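Competence/damage-inducible protein CinA (Agrobacterium tumefaciens, PDB 2A9S) is of unknown function but belongs to the competence/damage-inducible CinA family, whose members probably include nicotinamide mononucleotide deamidases. Local coordinates at residues G25-T35 / S98-G108; K65-T75 / T86-R97. One frame throughout, in Å; residues are numbered along the deposited sequence.

Interaction 1 (G25-T35 / S98-G108)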
loop_
_atom_site.group_PDB
_atom_site.type_symbol
_atom_site.label_atom_id
_atom_site.label_comp_id
_atom_site.label_asym_id
_atom_site.label_seq_id
_atom_site.Cartn_x
_atom_site.Cartn_y
_atom_site.Cartn_z
ATOM N N GLY A 25 19.555 10.006 -6.484
ATOM C CA GLY A 25 18.378 10.769 -6.926
ATOM C C GLY A 25 17.332 9.867 -7.558
ATOM O O GLY A 25 16.591 10.281 -8.456
ATOM N N LEU A 26 17.257 8.627 -7.092
ATOM C CA LEU A 26 16.330 7.664 -7.691
ATOM C C LEU A 26 15.086 7.452 -6.824
ATOM O O LEU A 26 15.156 7.509 -5.585
ATOM C CB LEU A 26 17.026 6.319 -7.913
ATOM C CG LEU A 26 18.338 6.358 -8.716
ATOM C CD1 LEU A 26 19.059 5.028 -8.578
ATOM C CD2 LEU A 26 18.131 6.795 -10.187
ATOM N N MET A 27 13.974 7.152 -7.486
ATOM C CA MET A 27 12.722 6.916 -6.792
ATOM C C MET A 27 12.113 5.604 -7.252
ATOM O O MET A 27 12.430 5.102 -8.354
ATOM C CB MET A 27 11.721 8.055 -6.992
ATOM C CG MET A 27 12.197 9.416 -6.419
ATOM S SD MET A 27 10.909 10.692 -6.449
ATOM C CE MET A 27 10.105 10.273 -4.901
ATOM N N VAL A 28 11.228 5.067 -6.404
ATOM C CA VAL A 28 10.614 3.769 -6.635
ATOM C C VAL A 28 9.093 3.871 -6.549
ATOM O O VAL A 28 8.558 4.695 -5.782
ATOM C CB VAL A 28 11.128 2.708 -5.607
ATOM C CG1 VAL A 28 10.850 3.146 -4.175
ATOM C CG2 VAL A 28 10.528 1.310 -5.902
ATOM N N SER A 29 8.417 3.032 -7.307
ATOM C CA SER A 29 6.985 2.848 -7.120
ATOM C C SER A 29 6.715 1.370 -6.985
ATOM O O SER A 29 7.499 0.547 -7.450
ATOM C CB SER A 29 6.178 3.444 -8.267
ATOM O OG SER A 29 6.459 2.804 -9.487
ATOM N N THR A 30 5.612 1.042 -6.325
ATOM C CA THR A 30 5.328 -0.356 -6.042
ATOM C C THR A 30 3.949 -0.654 -6.557
ATOM O O THR A 30 3.070 0.222 -6.530
ATOM C CB THR A 30 5.397 -0.631 -4.497
ATOM O OG1 THR A 30 4.392 0.127 -3.828
ATOM C CG2 THR A 30 6.762 -0.158 -3.921
ATOM N N ALA A 31 3.742 -1.900 -6.979
ATOM C CA ALA A 31 2.443 -2.348 -7.434
ATOM C C ALA A 31 2.204 -3.688 -6.759
ATOM O O ALA A 31 2.940 -4.629 -7.036
ATOM C CB ALA A 31 2.446 -2.536 -8.934
ATOM N N GLU A 32 1.182 -3.796 -5.915
ATOM C CA GLU A 32 1.112 -4.940 -5.022
ATOM C C GLU A 32 -0.239 -5.623 -5.090
ATOM O O GLU A 32 -1.280 -4.993 -4.930
ATOM C CB GLU A 32 1.375 -4.505 -3.571
ATOM C CG GLU A 32 2.688 -3.720 -3.416
ATOM C CD GLU A 32 3.006 -3.418 -2.004
ATOM O OE1 GLU A 32 2.914 -4.356 -1.182
ATOM O OE2 GLU A 32 3.377 -2.247 -1.747
ATOM N N SER A 33 -0.212 -6.923 -5.287
ATOM C CA SER A 33 -1.425 -7.680 -5.190
ATOM C C SER A 33 -1.352 -8.391 -3.804
ATOM O O SER A 33 -1.853 -7.842 -2.766
ATOM C CB SER A 33 -1.529 -8.572 -6.437
ATOM O OG SER A 33 -2.800 -9.206 -6.576
ATOM N N CYS A 34 -0.639 -9.515 -3.775
ATOM C CA CYS A 34 -0.632 -10.417 -2.624
ATOM C C CYS A 34 -0.056 -9.847 -1.323
ATOM O O CYS A 34 -0.493 -10.274 -0.262
ATOM C CB CYS A 34 0.071 -11.722 -2.978
ATOM S SG CYS A 34 1.750 -11.487 -3.548
ATOM N N THR A 35 0.892 -8.895 -1.407
ATOM C CA THR A 35 1.501 -8.274 -0.191
ATOM C C THR A 35 0.657 -7.140 0.381
ATOM O O THR A 35 0.921 -6.647 1.476
ATOM C CB THR A 35 2.909 -7.690 -0.467
ATOM O OG1 THR A 35 2.866 -6.876 -1.659
ATOM C CG2 THR A 35 3.955 -8.818 -0.629
ATOM N N SER A 98 3.826 6.809 -12.891
ATOM C CA SER A 98 4.485 7.419 -11.749
ATOM C C SER A 98 5.661 8.258 -12.211
ATOM O O SER A 98 5.951 8.304 -13.426
ATOM C CB SER A 98 4.962 6.343 -10.774
ATOM O OG SER A 98 6.208 5.795 -11.173
ATOM N N ARG A 99 6.335 8.893 -11.252
ATOM C CA ARG A 99 7.557 9.635 -11.518
ATOM C C ARG A 99 8.775 8.843 -11.086
ATOM O O ARG A 99 9.861 9.397 -11.019
ATOM C CB ARG A 99 7.548 10.998 -10.794
ATOM C CG ARG A 99 6.232 11.713 -10.866
ATOM C CD ARG A 99 6.403 13.169 -10.510
ATOM N NE ARG A 99 5.580 14.008 -11.380
ATOM C CZ ARG A 99 6.052 14.726 -12.398
ATOM N NH1 ARG A 99 7.355 14.739 -12.678
ATOM N NH2 ARG A 99 5.212 15.445 -13.133
ATOM N N ALA A 100 8.621 7.540 -10.849
ATOM C CA ALA A 100 9.736 6.736 -10.355
ATOM C C ALA A 100 10.699 6.377 -11.476
ATOM O O ALA A 100 10.330 6.333 -12.650
ATOM C CB ALA A 100 9.239 5.461 -9.697
ATOM N N ASN A 101 11.937 6.113 -11.088
ATOM C CA ASN A 101 12.900 5.457 -11.953
ATOM C C ASN A 101 12.742 3.941 -12.059
ATOM O O ASN A 101 13.073 3.368 -13.098
ATOM C CB ASN A 101 14.309 5.764 -11.481
ATOM C CG ASN A 101 14.537 7.241 -11.298
ATOM O OD1 ASN A 101 14.285 7.807 -10.233
ATOM N ND2 ASN A 101 14.994 7.890 -12.370
ATOM N N PHE A 102 12.292 3.296 -10.965
ATOM C CA PHE A 102 12.114 1.829 -10.924
ATOM C C PHE A 102 10.729 1.498 -10.381
ATOM O O PHE A 102 10.218 2.224 -9.521
ATOM C CB PHE A 102 13.124 1.165 -9.969
ATOM C CG PHE A 102 14.581 1.511 -10.241
ATOM C CD1 PHE A 102 15.150 1.289 -11.490
ATOM C CD2 PHE A 102 15.370 2.043 -9.225
ATOM C CE1 PHE A 102 16.495 1.616 -11.742
ATOM C CE2 PHE A 102 16.707 2.373 -9.456
ATOM C CZ PHE A 102 17.279 2.153 -10.711
ATOM N N ALA A 103 10.131 0.407 -10.856
ATOM C CA ALA A 103 8.897 -0.095 -10.229
ATOM C C ALA A 103 9.101 -1.566 -9.901
ATOM O O ALA A 103 9.845 -2.288 -10.605
ATOM C CB ALA A 103 7.681 0.099 -11.115
ATOM N N VAL A 104 8.511 -2.001 -8.800
ATOM C CA VAL A 104 8.479 -3.429 -8.487
ATOM C C VAL A 104 7.014 -3.832 -8.372
ATOM O O VAL A 104 6.221 -3.118 -7.735
ATOM C CB VAL A 104 9.278 -3.775 -7.179
ATOM C CG1 VAL A 104 8.768 -2.961 -5.959
ATOM C CG2 VAL A 104 9.314 -5.343 -6.945
ATOM N N ALA A 105 6.682 -4.989 -8.957
ATOM C CA ALA A 105 5.316 -5.506 -8.993
ATOM C C ALA A 105 5.294 -6.950 -8.496
ATOM O O ALA A 105 6.188 -7.724 -8.838
ATOM C CB ALA A 105 4.776 -5.454 -10.433
ATOM N N VAL A 106 4.291 -7.300 -7.702
ATOM C CA VAL A 106 4.171 -8.685 -7.204
ATOM C C VAL A 106 2.738 -9.166 -7.354
ATOM O O VAL A 106 1.777 -8.397 -7.089
ATOM C CB VAL A 106 4.675 -8.855 -5.721
ATOM C CG1 VAL A 106 6.132 -8.396 -5.584
ATOM C CG2 VAL A 106 3.773 -8.121 -4.701
ATOM N N THR A 107 2.583 -10.426 -7.793
ATOM C CA THR A 107 1.269 -11.031 -7.878
ATOM C C THR A 107 1.429 -12.506 -7.483
ATOM O O THR A 107 2.297 -13.209 -8.044
ATOM C CB THR A 107 0.598 -10.898 -9.287
ATOM O OG1 THR A 107 -0.678 -11.554 -9.257
ATOM C CG2 THR A 107 1.446 -11.483 -10.407
ATOM N N GLY A 108 0.679 -12.930 -6.468
ATOM C CA GLY A 108 0.850 -14.313 -5.989
ATOM C C GLY A 108 -0.305 -14.819 -5.162
ATOM O O GLY A 108 -1.342 -14.133 -5.045
HETATM O O HOH W 1 14.026 10.435 -9.618
HETATM O O HOH W 2 -2.138 -11.698 -7.073
#

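Interaction 2 (K65-T75 / T86-R97)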
loop_
_atom_site.group_PDB
_atom_site.type_symbol
_atom_site.label_atom_id
_atom_site.label_comp_id
_atom_site.label_asym_id
_atom_site.label_seq_id
_atom_site.Cartn_x
_atom_site.Cartn_y
_atom_site.Cartn_z
ATOM N N LYS A 65 -6.137 -3.952 -11.210
ATOM C CA LYS A 65 -4.968 -4.185 -12.089
ATOM C C LYS A 65 -5.194 -3.509 -13.443
ATOM O O LYS A 65 -4.336 -2.773 -13.942
ATOM C CB LYS A 65 -4.658 -5.678 -12.261
ATOM C CG LYS A 65 -4.217 -6.388 -10.960
ATOM C CD LYS A 65 -4.073 -7.879 -11.189
ATOM C CE LYS A 65 -3.586 -8.568 -9.939
ATOM N NZ LYS A 65 -4.546 -8.627 -8.818
ATOM N N ARG A 66 -6.392 -3.713 -13.982
ATOM C CA ARG A 66 -6.844 -3.052 -15.225
ATOM C C ARG A 66 -6.863 -1.504 -15.144
ATOM O O ARG A 66 -6.166 -0.863 -15.931
ATOM C CB ARG A 66 -8.211 -3.602 -15.672
ATOM C CG ARG A 66 -8.196 -5.041 -16.206
ATOM C CD ARG A 66 -9.598 -5.495 -16.718
ATOM N NE ARG A 66 -10.567 -5.698 -15.629
ATOM C CZ ARG A 66 -11.008 -6.888 -15.195
ATOM N NH1 ARG A 66 -10.585 -8.017 -15.756
ATOM N NH2 ARG A 66 -11.883 -6.953 -14.190
ATOM N N ASP A 67 -7.612 -0.927 -14.187
ATOM C CA ASP A 67 -7.796 0.541 -14.031
ATOM C C ASP A 67 -6.554 1.300 -13.637
ATOM O O ASP A 67 -6.212 2.335 -14.232
ATOM C CB ASP A 67 -8.833 0.880 -12.938
ATOM C CG ASP A 67 -10.168 0.235 -13.157
ATOM O OD1 ASP A 67 -10.446 -0.206 -14.299
ATOM O OD2 ASP A 67 -10.932 0.164 -12.162
ATOM N N MET A 68 -5.901 0.822 -12.577
ATOM C CA MET A 68 -4.765 1.515 -12.035
ATOM C C MET A 68 -3.510 1.304 -12.864
ATOM O O MET A 68 -2.708 2.213 -12.980
ATOM C CB MET A 68 -4.497 1.107 -10.556
ATOM C CG MET A 68 -5.638 1.364 -9.531
ATOM S SD MET A 68 -5.076 0.982 -7.851
ATOM C CE MET A 68 -4.488 2.564 -7.310
ATOM N N LEU A 69 -3.312 0.102 -13.415
ATOM C CA LEU A 69 -2.017 -0.220 -14.022
ATOM C C LEU A 69 -2.031 -0.479 -15.537
ATOM O O LEU A 69 -0.961 -0.581 -16.147
ATOM C CB LEU A 69 -1.369 -1.400 -13.299
ATOM C CG LEU A 69 -1.067 -1.135 -11.817
ATOM C CD1 LEU A 69 -0.566 -2.447 -11.196
ATOM C CD2 LEU A 69 -0.064 0.012 -11.610
ATOM N N GLY A 70 -3.229 -0.592 -16.105
ATOM C CA GLY A 70 -3.387 -0.900 -17.532
ATOM C C GLY A 70 -3.048 -2.331 -17.919
ATOM O O GLY A 70 -2.676 -2.591 -19.077
ATOM N N VAL A 71 -3.158 -3.268 -16.974
ATOM C CA VAL A 71 -2.965 -4.681 -17.282
ATOM C C VAL A 71 -4.116 -5.106 -18.205
ATOM O O VAL A 71 -5.272 -4.762 -17.958
ATOM C CB VAL A 71 -2.956 -5.559 -16.016
ATOM C CG1 VAL A 71 -2.913 -7.027 -16.389
ATOM C CG2 VAL A 71 -1.754 -5.203 -15.111
ATOM N N GLY A 72 -3.792 -5.838 -19.273
ATOM C CA GLY A 72 -4.803 -6.221 -20.268
ATOM C C GLY A 72 -5.780 -7.288 -19.814
ATOM O O GLY A 72 -5.390 -8.276 -19.171
ATOM N N THR A 73 -7.057 -7.099 -20.159
ATOM C CA THR A 73 -8.093 -8.121 -19.924
ATOM C C THR A 73 -7.673 -9.439 -20.612
ATOM O O THR A 73 -7.981 -10.543 -20.148
ATOM C CB THR A 73 -9.478 -7.648 -20.448
ATOM O OG1 THR A 73 -9.799 -6.378 -19.864
ATOM C CG2 THR A 73 -10.586 -8.646 -20.084
ATOM N N GLU A 74 -6.935 -9.275 -21.703
ATOM C CA GLU A 74 -6.396 -10.341 -22.533
ATOM C C GLU A 74 -5.241 -11.105 -21.863
ATOM O O GLU A 74 -5.099 -12.319 -22.034
ATOM C CB GLU A 74 -5.988 -9.732 -23.891
ATOM C CG GLU A 74 -4.509 -9.844 -24.324
ATOM C CD GLU A 74 -3.659 -8.602 -23.974
ATOM O OE1 GLU A 74 -3.705 -8.109 -22.815
ATOM O OE2 GLU A 74 -2.930 -8.124 -24.878
ATOM N N THR A 75 -4.413 -10.385 -21.112
ATOM C CA THR A 75 -3.369 -11.009 -20.313
ATOM C C THR A 75 -4.018 -11.766 -19.154
ATOM O O THR A 75 -3.603 -12.875 -18.828
ATOM C CB THR A 75 -2.360 -9.955 -19.824
ATOM O OG1 THR A 75 -1.622 -9.460 -20.947
ATOM C CG2 THR A 75 -1.377 -10.541 -18.817
ATOM N N THR A 86 1.241 -10.994 -16.157
ATOM C CA THR A 86 0.568 -9.992 -15.330
ATOM C C THR A 86 1.613 -9.204 -14.554
ATOM O O THR A 86 1.528 -7.999 -14.503
ATOM C CB THR A 86 -0.513 -10.604 -14.415
ATOM O OG1 THR A 86 -1.583 -11.088 -15.247
ATOM C CG2 THR A 86 -1.070 -9.544 -13.450
ATOM N N ALA A 87 2.631 -9.882 -14.015
ATOM C CA ALA A 87 3.677 -9.194 -13.237
ATOM C C ALA A 87 4.402 -8.142 -14.067
ATOM O O ALA A 87 4.575 -6.994 -13.628
ATOM C CB ALA A 87 4.671 -10.193 -12.633
ATOM N N LEU A 88 4.815 -8.552 -15.273
ATOM C CA LEU A 88 5.458 -7.633 -16.207
ATOM C C LEU A 88 4.583 -6.428 -16.534
ATOM O O LEU A 88 5.086 -5.310 -16.509
ATOM C CB LEU A 88 5.867 -8.354 -17.492
ATOM C CG LEU A 88 6.956 -9.415 -17.352
ATOM C CD1 LEU A 88 7.104 -10.135 -18.701
ATOM C CD2 LEU A 88 8.257 -8.754 -16.945
ATOM N N GLN A 89 3.299 -6.628 -16.815
ATOM C CA GLN A 89 2.403 -5.502 -17.130
ATOM C C GLN A 89 2.154 -4.569 -15.946
ATOM O O GLN A 89 2.128 -3.345 -16.099
ATOM C CB GLN A 89 1.082 -5.983 -17.717
ATOM C CG GLN A 89 1.303 -6.547 -19.115
ATOM C CD GLN A 89 0.024 -6.828 -19.843
ATOM O OE1 GLN A 89 -1.051 -6.854 -19.255
ATOM N NE2 GLN A 89 0.138 -7.074 -21.145
ATOM N N MET A 90 1.998 -5.155 -14.761
ATOM C CA MET A 90 1.914 -4.371 -13.530
ATOM C C MET A 90 3.159 -3.471 -13.346
ATOM O O MET A 90 3.029 -2.278 -13.017
ATOM C CB MET A 90 1.748 -5.292 -12.311
ATOM C CG MET A 90 0.371 -5.971 -12.164
ATOM S SD MET A 90 0.246 -7.197 -10.797
ATOM C CE MET A 90 0.383 -6.130 -9.356
ATOM N N ALA A 91 4.341 -4.028 -13.563
ATOM C CA ALA A 91 5.592 -3.305 -13.333
ATOM C C ALA A 91 5.683 -2.128 -14.325
ATOM O O ALA A 91 6.013 -0.990 -13.961
ATOM C CB ALA A 91 6.805 -4.262 -13.487
ATOM N N HIS A 92 5.341 -2.424 -15.580
ATOM C CA HIS A 92 5.331 -1.422 -16.629
ATOM C C HIS A 92 4.325 -0.310 -16.309
ATOM O O HIS A 92 4.662 0.891 -16.396
ATOM C CB HIS A 92 4.992 -2.078 -17.965
ATOM C CG HIS A 92 4.985 -1.116 -19.107
ATOM N ND1 HIS A 92 3.825 -0.589 -19.628
ATOM C CD2 HIS A 92 6.006 -0.553 -19.800
ATOM C CE1 HIS A 92 4.130 0.235 -20.618
ATOM N NE2 HIS A 92 5.448 0.283 -20.737
ATOM N N GLY A 93 3.097 -0.700 -15.952
ATOM C CA GLY A 93 2.070 0.268 -15.528
ATOM C C GLY A 93 2.468 1.141 -14.345
ATOM O O GLY A 93 2.248 2.368 -14.352
ATOM N N ALA A 94 3.069 0.524 -13.320
ATOM C CA ALA A 94 3.417 1.271 -12.111
ATOM C C ALA A 94 4.534 2.256 -12.391
ATOM O O ALA A 94 4.633 3.309 -11.733
ATOM C CB ALA A 94 3.810 0.336 -10.969
ATOM N N LEU A 95 5.368 1.920 -13.365
ATOM C CA LEU A 95 6.504 2.731 -13.714
ATOM C C LEU A 95 6.044 3.953 -14.496
ATOM O O LEU A 95 6.359 5.092 -14.124
ATOM C CB LEU A 95 7.532 1.913 -14.522
ATOM C CG LEU A 95 8.796 2.677 -14.896
ATOM C CD1 LEU A 95 9.581 3.137 -13.686
ATOM C CD2 LEU A 95 9.652 1.815 -15.865
ATOM N N TYR A 96 5.264 3.734 -15.552
ATOM C CA TYR A 96 4.872 4.832 -16.442
ATOM C C TYR A 96 3.603 5.601 -16.008
ATOM O O TYR A 96 3.245 6.611 -16.623
ATOM C CB TYR A 96 4.857 4.388 -17.928
ATOM C CG TYR A 96 6.231 3.952 -18.427
ATOM C CD1 TYR A 96 7.249 4.882 -18.639
ATOM C CD2 TYR A 96 6.519 2.612 -18.664
ATOM C CE1 TYR A 96 8.516 4.488 -19.067
ATOM C CE2 TYR A 96 7.779 2.210 -19.098
ATOM C CZ TYR A 96 8.768 3.147 -19.291
ATOM O OH TYR A 96 10.012 2.749 -19.730
ATOM N N ARG A 97 2.961 5.151 -14.926
ATOM C CA ARG A 97 1.959 5.953 -14.216
ATOM C C ARG A 97 2.516 6.552 -12.900
ATOM O O ARG A 97 1.778 6.783 -11.923
ATOM C CB ARG A 97 0.665 5.171 -14.012
ATOM C CG ARG A 97 -0.038 4.901 -15.342
ATOM C CD ARG A 97 -1.139 3.904 -15.228
ATOM N NE ARG A 97 -1.664 3.489 -16.542
ATOM C CZ ARG A 97 -2.940 3.181 -16.779
ATOM N NH1 ARG A 97 -3.856 3.274 -15.825
ATOM N NH2 ARG A 97 -3.310 2.792 -17.986
HETATM O O HOH W 3 0.608 -2.144 -17.993
#

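Interaction 1 (G25-T35 / S98-G108)
With its CG anti to the carbonyl carbon (chi1 -51°), N101 swings its amide back against the approach to strand 28-32. There OD1 receives the backbone N-H of M27 on a lone pair, in the carbonyl plane, at 2.8 Å from M27 N. A water donates to the same OD1 and to G25 O, so that oxygen is gripped twice. L26 forks around the site: its CD2 lies 3.8 Å from N101 CG, while CD1 reaches F102 CE2 at 3.7 Å.

Beyond this, strands 28-32 and 102-108 run parallel, 17° apart, each odd residue from M27 to S33 bonding to the main chain opposite. In one conformer, S29 OG lies 3.4 Å from A103 CB and probably hydrogen-bonds to A94 O; A31 CB meets A105 CB at 4.0 Å. Past the strand end, T35 OG1 donates to E32 OE1 at 2.6 Å, and V106 CG2 packs 3.4 Å from T35 OG1. A second water joins S33 OG, also bonded to K65 NZ, to T107 OG1, also bonded to A81 O, and to G108 O.

Strand 28-32 is flanked on its other side by 53-59, and 102-108 by antiparallel 123-130; helix 147-167 covers V28 and F102, helix 84-96 A31, A103 and A105.

Interaction 2 (K65-T75 / T86-R97)
Helix 65-69 and helix 86-96 run 31° apart with axes 9.6 Å apart at closest, yet the main chain at the end of the first comes right up to the second, L69 CA lying 4.4 Å from G93 CA. G93 has no side chain, and L69 O sits 3.2 Å from G93 CA in a CA-H...O contact; a water donates to both L69 O and Q89 O. L69 spreads its two branches along one side of the second helix, CD1 lying 3.8 Å from M90 CG and CD2 3.9 Å from A94 CB. V71 packs against the same methionine, with its CG2 3.7 Å from M90 CG. Extended at chi2, M90 carries SD on toward CE of K65, whose NZ is bonded to S33 OG and T59 O.

G70, with positive phi, ends helix 62-69, and G72 is the N-cap of helix 73-79, so the two helices are joined by a very short link lying against helix 84-96. Q89 holds that link: its chain, extended beyond CG, brings OE1 to the backbone N of G72 at 2.9 Å, a nearly straight bond (167°) whose donor is tilted 27° from the amide's carbonyl plane. T75 comes from the opposite direction against the same amide, and its CG2 touches OG1 of T86, which is bonded to G80 O.

At the other end R97, extended from CG to NE, lays one face of its guanidinium over L69 C and G70. NH1 makes a weak bond to M68 O (3.2 Å), putting positive charge near the carbonyl end of helix 62-69, where it would probably interact favourably with the helix dipole. Neighbouring D67 turns away to form salt bridges with R55 and R99 of the second subunit.

How the interactions relate
Leaving the first helix, 8-24, the chain enters the interior of the sheet with strand 28-32. It passes through helix 38-43 and strand 53-59, outermost in this chain, then builds helices 62-69, 73-79 and 84-96 before strand 102-108 closes the long loop of interaction 1. Interaction 2 is nested inside that loop and closes a much shorter one, bringing helix 84-96 back onto the two helices just before it. Interaction 1 thus ties two neighbouring strands, interaction 2 the helical layer on one side of them. R97 and S98 are consecutive, so one contact runs straight into the other, and the layers also meet directly where A105 CB packs 3.5 Å from A91 N.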